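Local coordinates for putative acetyltransferase (Clostridium difficile, PDB 3DSB) that probably acts as an acyltransferase of the GNAT family, most likely passing an acetyl group from acetyl-coenzyme A to an acceptor, at the interface of chains A and B. Sequence-based numbering; all coordinates share one arbitrary frame. Chains: chain A/B, Putative acetyltransferase.

Contacts 1 and 3 have C-alpha centres about 10 Å apart and share A:Tyr125, whose backbone pairs with the partner in contact 1 while its hydroxyl bonds it in contact 3. Contact 2 lies about 18 Å from each of them. Strand 119-127 of chain A runs through all three, and the C-terminal segment of chain B serves two: strand 147-152 in contact 1 and the tail beyond it in contact 2. Strand 65-77 of both chains meets in contact 3. Exchanging the chains gives the twin of each contact, so these patches plausibly hold a two-fold dimer together, although the coordinates alone do not prove one in solution.

Contact 1: the interface of chains A and B. Residues chain A 86, 123-125, 147, 149; chain B 125, 149.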
ATOM      1  N   TRP A  86      -5.235  -1.694   3.867  1.00 11.68           N
ATOM      2  CA  TRP A  86      -5.776  -1.461   2.510  1.00 10.87           C
ATOM      3  C   TRP A  86      -6.549  -2.701   2.080  1.00 12.19           C
ATOM      4  O   TRP A  86      -5.971  -3.769   1.903  1.00 12.34           O
ATOM      5  CB  TRP A  86      -4.639  -1.220   1.506  1.00 11.03           C
ATOM      6  CG  TRP A  86      -4.043   0.117   1.587  1.00 10.91           C
ATOM      7  CD1 TRP A  86      -3.170   0.593   2.529  1.00 13.16           C
ATOM      8  CD2 TRP A  86      -4.378   1.242   0.741  1.00 11.27           C
ATOM      9  NE1 TRP A  86      -2.860   1.929   2.264  1.00 12.24           N
ATOM     10  CE2 TRP A  86      -3.572   2.340   1.160  1.00 11.68           C
ATOM     11  CE3 TRP A  86      -5.169   1.390  -0.406  1.00 13.34           C
ATOM     12  CZ2 TRP A  86      -3.632   3.598   0.531  1.00 13.13           C
ATOM     13  CZ3 TRP A  86      -5.242   2.638  -1.009  1.00 14.20           C
ATOM     14  CH2 TRP A  86      -4.461   3.717  -0.559  1.00 14.40           C
ATOM     15  N   ARG A 123      -8.213   1.917   3.960  1.00 10.89           N
ATOM     16  CA  ARG A 123      -8.271   2.508   2.629  1.00 10.76           C
ATOM     17  C   ARG A 123      -8.488   1.489   1.540  1.00 10.62           C
ATOM     18  O   ARG A 123      -8.297   0.315   1.775  1.00 10.64           O
ATOM     19  CB  ARG A 123      -6.986   3.293   2.362  1.00 11.62           C
ATOM     20  CG  ARG A 123      -6.907   4.551   3.206  1.00 12.39           C
ATOM     21  CD  ARG A 123      -5.572   5.273   3.069  1.00 15.16           C
ATOM     22  NE  ARG A 123      -5.711   6.585   3.692  1.00 19.02           N
ATOM     23  CZ  ARG A 123      -4.710   7.445   3.826  1.00 21.49           C
ATOM     24  NH1 ARG A 123      -3.511   7.120   3.377  1.00 20.83           N
ATOM     25  NH2 ARG A 123      -4.936   8.611   4.423  1.00 25.55           N
ATOM     26  N   LEU A 124      -8.895   1.949   0.357  1.00 10.41           N
ATOM     27  CA  LEU A 124      -8.875   1.077  -0.809  1.00 10.73           C
ATOM     28  C   LEU A 124      -8.749   1.957  -2.036  1.00 10.39           C
ATOM     29  O   LEU A 124      -9.039   3.179  -1.984  1.00 12.00           O
ATOM     30  CB  LEU A 124     -10.095   0.137  -0.884  1.00 11.04           C
ATOM     31  CG  LEU A 124     -11.487   0.770  -0.988  1.00 11.67           C
ATOM     32  CD1 LEU A 124     -11.809   1.285  -2.398  1.00 12.00           C
ATOM     33  CD2 LEU A 124     -12.571  -0.234  -0.542  1.00 12.91           C
ATOM     34  N   TYR A 125      -8.345   1.363  -3.158  1.00 11.07           N
ATOM     35  CA  TYR A 125      -8.438   2.087  -4.468  1.00 12.33           C
ATOM     36  C   TYR A 125      -9.321   1.268  -5.401  1.00 13.01           C
ATOM     37  O   TYR A 125      -9.339   0.026  -5.330  1.00 14.10           O
ATOM     38  CB  TYR A 125      -7.043   2.442  -5.085  1.00 14.59           C
ATOM     39  CG  TYR A 125      -6.145   1.227  -5.350  1.00 15.21           C
ATOM     40  CD1 TYR A 125      -6.241   0.525  -6.567  1.00 18.31           C
ATOM     41  CD2 TYR A 125      -5.260   0.739  -4.374  1.00 15.65           C
ATOM     42  CE1 TYR A 125      -5.477  -0.633  -6.819  1.00 21.02           C
ATOM     43  CE2 TYR A 125      -4.448  -0.383  -4.640  1.00 18.98           C
ATOM     44  CZ  TYR A 125      -4.592  -1.083  -5.849  1.00 20.79           C
ATOM     45  OH  TYR A 125      -3.864  -2.247  -6.145  1.00 23.85           O
ATOM     46  N   TYR A 147      -7.019  12.378  -3.346  1.00 15.02           N
ATOM     47  CA  TYR A 147      -5.708  12.050  -3.888  1.00 14.26           C
ATOM     48  C   TYR A 147      -5.815  11.527  -5.293  1.00 13.58           C
ATOM     49  O   TYR A 147      -6.828  10.916  -5.683  1.00 14.14           O
ATOM     50  CB  TYR A 147      -5.083  10.893  -3.110  1.00 15.13           C
ATOM     51  CG  TYR A 147      -4.810  11.138  -1.656  1.00 17.43           C
ATOM     52  CD1 TYR A 147      -3.839  12.036  -1.236  1.00 18.85           C
ATOM     53  CD2 TYR A 147      -5.498  10.403  -0.699  1.00 21.80           C
ATOM     54  CE1 TYR A 147      -3.616  12.272   0.160  1.00 19.85           C
ATOM     55  CE2 TYR A 147      -5.267  10.574   0.657  1.00 22.95           C
ATOM     56  CZ  TYR A 147      -4.351  11.515   1.094  1.00 22.46           C
ATOM     57  OH  TYR A 147      -4.191  11.632   2.483  1.00 24.46           O
HETATM   58  N   MSE A 149      -3.532   8.949  -7.923  1.00 12.23           N
HETATM   59  CA  MSE A 149      -2.445   7.981  -7.928  1.00 14.30           C
HETATM   60  C   MSE A 149      -1.623   8.171  -9.210  1.00 13.25           C
HETATM   61  O   MSE A 149      -2.189   8.525 -10.264  1.00 13.67           O
HETATM   62  CB  MSE A 149      -3.027   6.586  -7.863  1.00 14.54           C
HETATM   63  CG  MSE A 149      -3.367   6.213  -6.434  1.00 18.99           C
HETATM   64 SE   MSE A 149      -4.342   4.556  -6.318  0.55 21.26          SE
HETATM   65  CE  MSE A 149      -3.270   3.617  -7.787  1.00 23.43           C
TER
ATOM     66  N   TYR B 125       0.606   8.055  -4.181  1.00 11.15           N
ATOM     67  CA  TYR B 125      -0.583   8.925  -4.143  1.00 11.55           C
ATOM     68  C   TYR B 125      -0.173  10.297  -3.662  1.00 12.20           C
ATOM     69  O   TYR B 125       0.743  10.418  -2.841  1.00 14.38           O
ATOM     70  CB  TYR B 125      -1.749   8.331  -3.293  1.00 13.36           C
ATOM     71  CG  TYR B 125      -1.404   8.046  -1.826  1.00 14.75           C
ATOM     72  CD1 TYR B 125      -1.507   9.058  -0.854  1.00 17.27           C
ATOM     73  CD2 TYR B 125      -0.917   6.803  -1.444  1.00 13.95           C
ATOM     74  CE1 TYR B 125      -1.170   8.839   0.489  1.00 19.86           C
ATOM     75  CE2 TYR B 125      -0.635   6.541  -0.112  1.00 16.50           C
ATOM     76  CZ  TYR B 125      -0.722   7.590   0.858  1.00 19.77           C
ATOM     77  OH  TYR B 125      -0.371   7.425   2.215  1.00 22.58           O
HETATM   78  N   MSE B 149      -9.286   6.728  -4.626  1.00 13.58           N
HETATM   79  CA  MSE B 149      -9.084   6.163  -3.293  1.00 15.34           C
HETATM   80  C   MSE B 149     -10.287   6.454  -2.412  1.00 14.05           C
HETATM   81  O   MSE B 149     -10.933   7.514  -2.550  1.00 14.62           O
HETATM   82  CB  MSE B 149      -7.810   6.715  -2.688  1.00 15.58           C
HETATM   83  CG  MSE B 149      -6.589   6.005  -3.197  1.00 20.23           C
HETATM   84 SE   MSE B 149      -4.942   6.856  -2.558  0.50 21.02          SE
HETATM   85  CE  MSE B 149      -5.546   7.381  -0.832  1.00 23.58           C
TER
HETATM   86  O   HOH W   1      -8.943   9.661  -4.534  1.00 18.46           O
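B:Met149, a selenomethionine, lies across A:Leu124, A:Tyr125, A:Trp86 and A:Tyr147, meeting one after another along its length. Its CB lies 3.8 Å from the backbone O of A:Leu124, and CG comes within 4.1 Å of CB of A:Tyr125. The chain is extended about chi2, carrying SE to the indole of A:Trp86, where it meets CH2 at 3.8 Å in the ring plane, at an edge and not over a face. Beyond the bend at chi3 (35°) the methyl CE points towards the CD2-CE2 side of A:Tyr147, but it is modelled too close to CD2, so its exact placement is doubtful; the firmer evidence for the contact comes from SE and CG. B:Tyr125 meets A:Tyr147 edge to face: its CD1 stands 3.8 Å above the centre of the A:Tyr147 ring, with the planes 62° apart. At the far end, NH1 of A:Arg123 is 3.4 Å from OH of B:Tyr125, which lies in the guanidinium plane, although the two flat groups stand nearly perpendicular (86°). A water links O of A:Tyr147 (2.7 Å) to N of B:Met149. In the fold this is a reciprocal strand junction: A:Tyr125 forms an antiparallel bridge with B:Met149, and A:Met149 does so with B:Tyr125, so strand 147-152 of each chain pairs edge to edge with strand 119-127 of the other.

Contact 2: the interface of chains A and B. Residues chain A 113-114, 116, 119; chain B 154-156.
Placed with CG opposite its carbonyl carbon (chi1 -52°) and with the imidazole turned by chi2 of -71°, B:His156 directs both ring nitrogens at backbone carbonyls of chain A. ND1 donates to O of A:Asp114 at 2.9 Å; the acceptor lies in the ring plane, but the donor sits well above the plane of the carbonyl. NE2 donates to O of A:Ile119 at 2.8 Å, again in the ring plane and nearly in line with C=O, although less straight at the hydrogen (143°). Two acceptors fixed at separate ring positions set the rotation of the imidazole. If both bonds hold as modelled, the ring would carry a proton on each nitrogen, a state that the nearby end of helix 101-115 might favour; the proton positions are not seen. Beside the ring, B:Val154 lays both methyls against the last turn of that helix: its CG2 lies 3.8 Å from CB of A:Cys113, and its CG1 is equally far from CA of A:Asp114. OD1 of A:Asp114 is 5.3 Å from ND1 of B:His156, not in contact; any effect of its charge on the ring would probably be modest. The site ties the C-terminal tail of one chain to the helix end and strand start of the other, and would help hold the two chains together if the deposited pair is the biological dimer.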
ATOM      1  N   CYS A 113     -10.004  -2.618  12.558  1.00 14.87           N
ATOM      2  CA  CYS A 113      -9.334  -1.296  12.512  1.00 14.49           C
ATOM      3  C   CYS A 113      -9.688  -0.452  13.748  1.00 15.97           C
ATOM      4  O   CYS A 113      -8.814   0.196  14.347  1.00 17.19           O
ATOM      5  CB  CYS A 113      -9.740  -0.546  11.238  1.00 14.63           C
ATOM      6  SG  CYS A 113      -9.068  -1.347   9.758  1.00 12.78           S
ATOM      7  N   ASP A 114     -10.938  -0.500  14.165  1.00 16.26           N
ATOM      8  CA  ASP A 114     -11.364   0.363  15.253  1.00 18.42           C
ATOM      9  C   ASP A 114     -10.804  -0.145  16.589  1.00 19.02           C
ATOM     10  O   ASP A 114     -10.512   0.647  17.494  1.00 20.22           O
ATOM     11  CB  ASP A 114     -12.887   0.440  15.284  1.00 20.91           C
ATOM     12  CG  ASP A 114     -13.445   1.363  14.190  1.00 22.29           C
ATOM     13  OD1 ASP A 114     -12.718   2.283  13.704  1.00 25.39           O
ATOM     14  OD2 ASP A 114     -14.626   1.195  13.850  1.00 27.42           O
ATOM     15  N   ASP A 116      -7.886  -1.747  17.074  1.00 18.20           N
ATOM     16  CA  ASP A 116      -6.440  -1.770  17.164  1.00 17.27           C
ATOM     17  C   ASP A 116      -5.896  -0.341  17.113  1.00 16.76           C
ATOM     18  O   ASP A 116      -5.961   0.322  16.088  1.00 14.11           O
ATOM     19  CB  ASP A 116      -5.902  -2.580  15.990  1.00 17.75           C
ATOM     20  CG  ASP A 116      -4.383  -2.733  16.018  1.00 18.73           C
ATOM     21  OD1 ASP A 116      -3.662  -1.958  16.707  1.00 19.32           O
ATOM     22  OD2 ASP A 116      -3.902  -3.604  15.268  1.00 20.89           O
ATOM     23  N   ILE A 119      -3.703   0.826  14.208  1.00 14.33           N
ATOM     24  CA  ILE A 119      -4.190   0.995  12.832  1.00 14.14           C
ATOM     25  C   ILE A 119      -4.733   2.410  12.732  1.00 13.31           C
ATOM     26  O   ILE A 119      -5.602   2.832  13.526  1.00 14.69           O
ATOM     27  CB  ILE A 119      -5.287  -0.043  12.485  1.00 12.39           C
ATOM     28  CG1 ILE A 119      -4.599  -1.419  12.364  1.00 13.04           C
ATOM     29  CG2 ILE A 119      -5.978   0.373  11.165  1.00 14.47           C
ATOM     30  CD1 ILE A 119      -5.534  -2.601  12.087  1.00 15.26           C
TER
ATOM     31  N   VAL B 154     -11.040   5.866  11.080  1.00 17.42           N
ATOM     32  CA  VAL B 154     -11.005   5.067  12.260  0.50 19.35           C
ATOM     33  C   VAL B 154     -10.882   6.077  13.406  1.00 20.64           C
ATOM     34  O   VAL B 154     -10.117   7.053  13.295  1.00 23.51           O
ATOM     35  CB  VAL B 154      -9.763   4.135  12.235  0.50 19.26           C
ATOM     36  CG1 VAL B 154      -9.699   3.300  13.464  0.50 19.16           C
ATOM     37  CG2 VAL B 154      -9.770   3.227  10.985  0.50 18.98           C
ATOM     38  N   ILE B 155     -11.604   5.843  14.464  1.00 21.46           N
ATOM     39  CA  ILE B 155     -11.433   6.599  15.699  1.00 22.93           C
ATOM     40  C   ILE B 155     -11.333   5.568  16.835  1.00 24.47           C
ATOM     41  O   ILE B 155     -12.013   4.519  16.835  1.00 24.16           O
ATOM     42  CB  ILE B 155     -12.559   7.687  15.896  1.00 22.95           C
ATOM     43  CG1 ILE B 155     -12.105   8.768  16.919  1.00 23.17           C
ATOM     44  CG2 ILE B 155     -13.923   7.006  16.202  1.00 24.46           C
ATOM     45  CD1 ILE B 155     -13.150   9.918  17.243  1.00 19.21           C
ATOM     46  N   HIS B 156     -10.441   5.828  17.778  1.00 26.01           N
ATOM     47  CA  HIS B 156     -10.274   4.882  18.868  1.00 26.33           C
ATOM     48  C   HIS B 156     -10.822   5.522  20.174  1.00 28.34           C
ATOM     49  O   HIS B 156     -10.452   5.141  21.294  1.00 30.73           O
ATOM     50  CB  HIS B 156      -8.803   4.444  18.947  1.00 25.07           C
ATOM     51  CG  HIS B 156      -8.234   3.955  17.636  1.00 21.02           C
ATOM     52  ND1 HIS B 156      -8.589   2.760  17.056  1.00 20.41           N
ATOM     53  CD2 HIS B 156      -7.289   4.491  16.831  1.00 18.37           C
ATOM     54  CE1 HIS B 156      -7.888   2.578  15.949  1.00 17.25           C
ATOM     55  NE2 HIS B 156      -7.097   3.616  15.782  1.00 18.97           N
TER

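Contact 3: the interface of chains A and B. Residues chain A 71, 73-74, 88, 125; chain B 74-76.
B:Glu75 and A:Gln88 meet through their carbon stems at the middle of the patch, CD of A:Gln88 lying 4.0 Å from CD of B:Glu75, while the methyl CG2 of A:Thr73 rests 3.7 Å from the backbone O of B:Trp76. B:Glu75 crosses A:Thr73 obliquely, with OG1 of the threonine as a polar neighbour of its CG, and meets A:Gln88 from the opposite direction. CG of B:Glu75 is turned away from its backbone N (chi1 171°) and the chain beyond is extended, which carries the carboxylate across to chain A. There it lies parallel (6°) and displaced over one face of the A:Gln88 amide, OE2 foremost. The amide is held from turning by its own chain: NE2 of A:Gln88 donates to OG1 of A:Thr73 at 3.0 Å, nearly straight and in the amide plane. Farther out, OH of A:Tyr125 donates to the syn lone pair of B:Glu75 OE2 at 2.9 Å. OE2 sits in the tyrosine ring plane, while the carboxylate is twisted 57° from it. At the two-fold seam, O of A:Tyr74 and O of B:Tyr74 face each other at 3.5 Å. The site brings strands 65-77 of the two chains together at the two-fold and ties B:Glu75 to strand 119-127 of chain A, which would help steady a dimer if that is the biological form.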
HETATM    1  N   MSE A  71      -9.479  -9.655   1.513  1.00 10.37           N
HETATM    2  CA  MSE A  71      -8.020  -9.578   1.612  1.00 10.28           C
HETATM    3  C   MSE A  71      -7.583  -8.156   1.861  1.00  9.83           C
HETATM    4  O   MSE A  71      -8.161  -7.228   1.272  1.00 10.00           O
HETATM    5  CB  MSE A  71      -7.336 -10.075   0.337  1.00 10.81           C
HETATM    6  CG  MSE A  71      -5.859 -10.321   0.522  1.00 12.30           C
HETATM    7 SE   MSE A  71      -4.720  -8.754   0.166  0.65 13.51          SE
HETATM    8  CE  MSE A  71      -4.339  -9.100  -1.716  1.00 15.24           C
ATOM      9  N   THR A  73      -3.868  -5.633   2.688  1.00 10.61           N
ATOM     10  CA  THR A  73      -2.436  -5.479   2.910  1.00 10.86           C
ATOM     11  C   THR A  73      -2.223  -4.289   3.852  1.00  9.65           C
ATOM     12  O   THR A  73      -3.173  -3.595   4.215  1.00 10.42           O
ATOM     13  CB  THR A  73      -1.703  -5.195   1.591  1.00 10.37           C
ATOM     14  OG1 THR A  73      -2.233  -4.023   1.003  1.00 11.81           O
ATOM     15  CG2 THR A  73      -1.829  -6.328   0.578  1.00 11.45           C
ATOM     16  N   TYR A  74      -0.952  -4.023   4.192  1.00 11.50           N
ATOM     17  CA  TYR A  74      -0.642  -2.905   5.110  1.00 11.37           C
ATOM     18  C   TYR A  74       0.180  -1.841   4.430  1.00 11.65           C
ATOM     19  O   TYR A  74       0.996  -2.156   3.559  1.00 13.64           O
ATOM     20  CB  TYR A  74       0.244  -3.373   6.257  1.00 14.23           C
ATOM     21  CG  TYR A  74      -0.328  -4.555   6.962  1.00 15.31           C
ATOM     22  CD1 TYR A  74      -1.325  -4.380   7.886  1.00 16.34           C
ATOM     23  CD2 TYR A  74       0.135  -5.865   6.689  1.00 17.33           C
ATOM     24  CE1 TYR A  74      -1.881  -5.495   8.585  1.00 18.58           C
ATOM     25  CE2 TYR A  74      -0.426  -6.977   7.353  1.00 17.34           C
ATOM     26  CZ  TYR A  74      -1.430  -6.774   8.311  1.00 19.08           C
ATOM     27  OH  TYR A  74      -1.978  -7.847   8.985  1.00 21.97           O
ATOM     28  N   GLN A  88      -8.045  -5.000  -0.495  1.00 10.65           N
ATOM     29  CA  GLN A  88      -7.698  -5.254  -1.898  1.00 11.40           C
ATOM     30  C   GLN A  88      -8.724  -6.070  -2.655  1.00 10.99           C
ATOM     31  O   GLN A  88      -8.799  -5.998  -3.872  1.00 13.40           O
ATOM     32  CB  GLN A  88      -6.336  -5.961  -2.014  1.00 12.06           C
ATOM     33  CG  GLN A  88      -5.193  -5.215  -1.350  1.00 10.34           C
ATOM     34  CD  GLN A  88      -4.869  -3.843  -1.936  1.00 11.82           C
ATOM     35  OE1 GLN A  88      -5.449  -3.425  -2.955  1.00 12.99           O
ATOM     36  NE2 GLN A  88      -3.937  -3.125  -1.274  1.00 11.73           N
ATOM     37  N   TYR A 125      -8.345   1.363  -3.158  1.00 11.07           N
ATOM     38  CA  TYR A 125      -8.438   2.087  -4.468  1.00 12.33           C
ATOM     39  C   TYR A 125      -9.321   1.268  -5.401  1.00 13.01           C
ATOM     40  O   TYR A 125      -9.339   0.026  -5.330  1.00 14.10           O
ATOM     41  CB  TYR A 125      -7.043   2.442  -5.085  1.00 14.59           C
ATOM     42  CG  TYR A 125      -6.145   1.227  -5.350  1.00 15.21           C
ATOM     43  CD1 TYR A 125      -6.241   0.525  -6.567  1.00 18.31           C
ATOM     44  CD2 TYR A 125      -5.260   0.739  -4.374  1.00 15.65           C
ATOM     45  CE1 TYR A 125      -5.477  -0.633  -6.819  1.00 21.02           C
ATOM     46  CE2 TYR A 125      -4.448  -0.383  -4.640  1.00 18.98           C
ATOM     47  CZ  TYR A 125      -4.592  -1.083  -5.849  1.00 20.79           C
ATOM     48  OH  TYR A 125      -3.864  -2.247  -6.145  1.00 23.85           O
TER
ATOM     49  N   TYR B  74       5.434  -1.567   0.636  1.00 10.87           N
ATOM     50  CA  TYR B  74       5.082  -2.608  -0.332  1.00 11.30           C
ATOM     51  C   TYR B  74       3.602  -2.885  -0.316  1.00 11.36           C
ATOM     52  O   TYR B  74       2.958  -2.780   0.748  1.00 13.72           O
ATOM     53  CB  TYR B  74       5.743  -3.935   0.064  1.00 12.09           C
ATOM     54  CG  TYR B  74       7.246  -3.857   0.123  1.00 12.69           C
ATOM     55  CD1 TYR B  74       8.002  -3.821  -1.038  1.00 14.37           C
ATOM     56  CD2 TYR B  74       7.909  -3.877   1.342  1.00 13.95           C
ATOM     57  CE1 TYR B  74       9.407  -3.770  -0.993  1.00 14.45           C
ATOM     58  CE2 TYR B  74       9.312  -3.843   1.398  1.00 13.45           C
ATOM     59  CZ  TYR B  74      10.042  -3.768   0.235  1.00 15.24           C
ATOM     60  OH  TYR B  74      11.430  -3.767   0.342  1.00 16.69           O
ATOM     61  N   GLU B  75       3.064  -3.205  -1.486  1.00  9.72           N
ATOM     62  CA  GLU B  75       1.737  -3.817  -1.514  1.00  8.96           C
ATOM     63  C   GLU B  75       1.864  -5.134  -2.292  1.00 10.45           C
ATOM     64  O   GLU B  75       2.126  -5.138  -3.492  1.00  9.79           O
ATOM     65  CB  GLU B  75       0.782  -2.898  -2.278  1.00 10.44           C
ATOM     66  CG  GLU B  75      -0.573  -3.582  -2.543  1.00 10.60           C
ATOM     67  CD  GLU B  75      -1.356  -2.960  -3.702  1.00 12.48           C
ATOM     68  OE1 GLU B  75      -1.126  -1.799  -4.065  1.00 13.53           O
ATOM     69  OE2 GLU B  75      -2.241  -3.658  -4.253  1.00 13.40           O
ATOM     70  N   TRP B  76       1.657  -6.258  -1.598  1.00 10.51           N
ATOM     71  CA  TRP B  76       1.689  -7.568  -2.280  1.00 10.35           C
ATOM     72  C   TRP B  76       0.460  -7.678  -3.188  1.00 10.73           C
ATOM     73  O   TRP B  76      -0.664  -7.483  -2.720  1.00 11.92           O
ATOM     74  CB  TRP B  76       1.715  -8.719  -1.266  1.00 11.65           C
ATOM     75  CG  TRP B  76       1.832 -10.048  -1.974  1.00 11.07           C
ATOM     76  CD1 TRP B  76       0.825 -10.989  -2.198  1.00 11.34           C
ATOM     77  CD2 TRP B  76       2.996 -10.551  -2.618  1.00 11.25           C
ATOM     78  NE1 TRP B  76       1.329 -12.049  -2.963  1.00 11.18           N
ATOM     79  CE2 TRP B  76       2.652 -11.796  -3.241  1.00 11.29           C
ATOM     80  CE3 TRP B  76       4.291 -10.049  -2.774  1.00 12.71           C
ATOM     81  CZ2 TRP B  76       3.595 -12.576  -3.935  1.00 11.42           C
ATOM     82  CZ3 TRP B  76       5.243 -10.839  -3.461  1.00 13.71           C
ATOM     83  CH2 TRP B  76       4.878 -12.063  -4.059  1.00 12.99           C
TER